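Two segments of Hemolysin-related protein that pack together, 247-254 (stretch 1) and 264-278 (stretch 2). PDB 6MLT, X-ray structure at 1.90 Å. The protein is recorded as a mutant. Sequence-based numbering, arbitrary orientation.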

# COMPACT_ATOMS: atom_id res chain seq x y z
N THR A 247 15.33 27.62 -0.66
CA THR A 247 16.16 26.77 0.20
C THR A 247 16.17 25.34 -0.33
O THR A 247 15.88 24.39 0.39
N PRO A 248 16.51 25.15 -1.61
CA PRO A 248 16.44 23.81 -2.20
C PRO A 248 17.37 22.81 -1.54
O PRO A 248 17.11 21.60 -1.59
N GLU A 249 18.45 23.29 -0.92
CA GLU A 249 19.39 22.41 -0.24
C GLU A 249 18.75 21.70 0.95
O GLU A 249 19.32 20.72 1.45
N ASN A 250 17.60 22.17 1.41
CA ASN A 250 16.89 21.58 2.54
C ASN A 250 15.84 20.55 2.13
O ASN A 250 15.28 19.89 3.00
N SER A 251 15.56 20.41 0.83
CA SER A 251 14.57 19.45 0.39
C SER A 251 15.20 18.07 0.25
O SER A 251 16.42 17.93 0.14
N GLU A 252 14.35 17.05 0.27
CA GLU A 252 14.84 15.70 0.05
C GLU A 252 13.66 14.75 -0.13
O GLU A 252 12.51 15.07 0.19
N ILE A 253 13.98 13.59 -0.69
CA ILE A 253 13.14 12.40 -0.60
C ILE A 253 14.00 11.32 0.05
O ILE A 253 15.19 11.21 -0.24
N ALA A 254 13.40 10.54 0.94
CA ALA A 254 14.18 9.57 1.68
C ALA A 254 13.33 8.33 1.95
O ALA A 254 12.11 8.41 2.05
N TRP A 264 18.10 5.12 2.04
CA TRP A 264 18.76 6.04 1.13
C TRP A 264 17.99 7.35 1.13
O TRP A 264 16.82 7.41 1.54
N ARG A 265 18.67 8.42 0.71
CA ARG A 265 18.04 9.72 0.59
C ARG A 265 18.66 10.47 -0.58
O ARG A 265 19.79 10.20 -0.98
N VAL A 266 17.89 11.39 -1.14
CA VAL A 266 18.31 12.18 -2.28
C VAL A 266 17.95 13.64 -2.03
O VAL A 266 16.80 13.95 -1.70
N ASN A 267 18.93 14.52 -2.18
CA ASN A 267 18.69 15.95 -2.36
C ASN A 267 19.03 16.26 -3.81
O ASN A 267 20.14 15.97 -4.26
N ASN A 268 18.07 16.81 -4.54
CA ASN A 268 18.20 16.98 -5.99
C ASN A 268 18.01 18.45 -6.34
O ASN A 268 16.87 18.92 -6.46
N LEU A 269 19.12 19.17 -6.52
CA LEU A 269 19.04 20.59 -6.81
C LEU A 269 18.51 20.87 -8.21
O LEU A 269 18.02 21.98 -8.46
N SER A 270 18.61 19.91 -9.13
CA SER A 270 18.01 20.05 -10.45
C SER A 270 16.50 19.86 -10.45
O SER A 270 15.85 20.16 -11.45
N ASN A 271 15.92 19.35 -9.35
CA ASN A 271 14.48 19.22 -9.21
C ASN A 271 14.15 19.19 -7.72
O ASN A 271 13.83 18.12 -7.17
N PRO A 272 14.25 20.32 -7.04
CA PRO A 272 14.02 20.35 -5.59
C PRO A 272 12.53 20.28 -5.27
O PRO A 272 11.67 20.23 -6.15
N GLY A 273 12.23 20.28 -3.98
CA GLY A 273 10.87 20.23 -3.53
C GLY A 273 10.33 18.81 -3.47
O GLY A 273 11.08 17.83 -3.45
N GLY A 274 9.01 18.72 -3.44
CA GLY A 274 8.32 17.46 -3.30
C GLY A 274 7.71 17.30 -1.92
O GLY A 274 8.43 17.35 -0.91
N SER A 275 6.38 17.12 -1.85
CA SER A 275 5.69 16.95 -0.57
C SER A 275 5.07 15.58 -0.38
O SER A 275 4.71 15.24 0.75
N VAL A 276 4.90 14.80 -1.45
CA VAL A 276 4.11 13.58 -1.41
C VAL A 276 4.58 12.67 -2.53
O VAL A 276 5.11 13.14 -3.54
N GLN A 277 4.40 11.37 -2.33
CA GLN A 277 4.78 10.36 -3.30
C GLN A 277 3.65 9.35 -3.46
O GLN A 277 2.77 9.23 -2.60
N ALA A 278 3.70 8.63 -4.57
CA ALA A 278 2.97 7.39 -4.76
C ALA A 278 3.98 6.27 -4.87
O ALA A 278 5.06 6.45 -5.44

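Side-chain packing and polar pairing between 247-254 and 264-278 of Hemolysin-related protein. The strands run antiparallel, and Ile-253 and Val-266 satisfy each other's backbone: Ile-253 N donates to Val-266 O (3.0 Å) and Val-266 N to Ile-253 O (2.9 Å). Their side chains, both chi1 t, share one sheet face, with Ile-253 CG2 3.9 Å from Val-266 CB; Ile-253 CD1 reaches on to Gln-277 CG (3.8 Å). On the face bearing Ala-254 and Arg-265, the two CB atoms lie 3.7 Å apart. The arginine (chi1 p, chi2 t) extends to Glu-252 (p, t), forming a two-pronged salt bridge: Arg-265 NH2 to Glu-252 OE1 and Arg-265 NE to Glu-252 OE2, each 3.0 Å. Beyond the strands, Asn-267 (chi1 t) leaves the backbone sideways, but its amide end comes nearer stretch 1, where ND2 donates to Pro-248 O (3.0 Å) and Ser-251 O (2.8 Å), using both its protons. Ser-251 (p) points inward; its OG donates to Pro-248 O (2.8 Å) and accepts a weak bond from Gly-273 N (3.4 Å). Water 1 donates to Ser-251 OG (2.9 Å) and accepts from Asn-268 N (2.9 Å), bridging the stretches. Alongside, Pro-248 CB packs against Pro-272 CB (3.5 Å) and Leu-269 CD2 (3.9 Å), an apolar patch beside the polar cluster.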

# COMPACT_ATOMS: atom_id res chain seq x y z
CB THR A 247 15.68 26.80 1.65
OG1 THR A 247 14.31 26.35 1.71
CG2 THR A 247 15.79 28.21 2.23
CB PRO A 248 16.81 24.04 -3.67
CG PRO A 248 17.65 25.27 -3.64
CD PRO A 248 17.08 26.14 -2.54
CB GLU A 249 20.61 23.20 0.23
CG GLU A 249 20.34 24.23 1.34
CD GLU A 249 19.79 25.56 0.83
OE1 GLU A 249 19.41 25.66 -0.36
OE2 GLU A 249 19.73 26.52 1.63
CB ASN A 250 16.22 22.67 3.38
CG ASN A 250 17.23 23.52 4.13
OD1 ASN A 250 18.41 23.17 4.21
ND2 ASN A 250 16.78 24.64 4.69
CB SER A 251 13.95 19.88 -0.94
OG SER A 251 14.90 19.85 -2.00
CB GLU A 252 15.73 15.22 1.20
CG GLU A 252 15.00 15.00 2.52
CD GLU A 252 15.94 14.51 3.61
OE1 GLU A 252 16.54 15.34 4.31
OE2 GLU A 252 16.09 13.27 3.74
CB ILE A 253 12.62 11.94 -1.97
CG1 ILE A 253 11.75 10.70 -1.80
CG2 ILE A 253 13.78 11.65 -2.92
CD1 ILE A 253 10.59 10.63 -2.74
CB ALA A 254 14.70 10.15 3.00
CB TRP A 264 18.87 5.48 -0.30
CG TRP A 264 17.58 5.05 -0.93
CD1 TRP A 264 17.06 3.79 -0.94
CD2 TRP A 264 16.64 5.87 -1.65
NE1 TRP A 264 15.86 3.77 -1.62
CE2 TRP A 264 15.58 5.04 -2.06
CE3 TRP A 264 16.60 7.23 -1.99
CZ2 TRP A 264 14.49 5.52 -2.80
CZ3 TRP A 264 15.52 7.70 -2.72
CH2 TRP A 264 14.48 6.85 -3.11
CB ARG A 265 18.19 10.54 1.88
CG ARG A 265 19.60 10.99 2.18
CD ARG A 265 19.69 11.78 3.48
NE ARG A 265 19.11 13.12 3.38
CZ ARG A 265 19.71 14.16 2.80
NH1 ARG A 265 20.90 14.02 2.23
NH2 ARG A 265 19.12 15.34 2.77
CB VAL A 266 17.65 11.69 -3.59
CG1 VAL A 266 17.95 12.65 -4.74
CG2 VAL A 266 18.16 10.28 -3.94
CB ASN A 267 19.52 16.80 -1.41
CG ASN A 267 19.51 18.26 -1.79
OD1 ASN A 267 20.47 18.78 -2.34
ND2 ASN A 267 18.38 18.92 -1.54
CB ASN A 268 17.20 16.10 -6.73
CG ASN A 268 17.36 16.20 -8.23
OD1 ASN A 268 18.26 16.89 -8.72
ND2 ASN A 268 16.50 15.52 -8.96
CB LEU A 269 20.42 21.24 -6.62
CG LEU A 269 20.96 21.19 -5.19
CD1 LEU A 269 22.37 21.76 -5.13
CD2 LEU A 269 20.05 21.94 -4.22
CB SER A 270 18.66 19.07 -11.43
OG SER A 270 18.21 17.75 -11.20
CB ASN A 271 13.95 17.97 -9.90
CG ASN A 271 12.43 17.83 -9.80
OD1 ASN A 271 11.71 18.83 -9.76
ND2 ASN A 271 11.96 16.59 -9.77
CB PRO A 272 14.62 21.70 -5.18
CG PRO A 272 14.43 22.55 -6.37
CD PRO A 272 14.61 21.65 -7.57
CB SER A 275 4.58 18.00 -0.41
OG SER A 275 3.40 17.60 -1.11
CB VAL A 276 2.59 13.91 -1.52
CG1 VAL A 276 2.28 14.53 -2.88
CG2 VAL A 276 1.74 12.66 -1.30
CB GLN A 277 6.04 9.58 -2.88
CG GLN A 277 6.91 10.25 -1.86
CD GLN A 277 6.32 10.29 -0.45
OE1 GLN A 277 5.48 9.47 -0.08
NE2 GLN A 277 6.75 11.26 0.33
CB ALA A 278 2.07 7.45 -6.00
O HOH W 1 15.57 17.32 -3.21
O HOH W 2 10.56 15.00 -1.85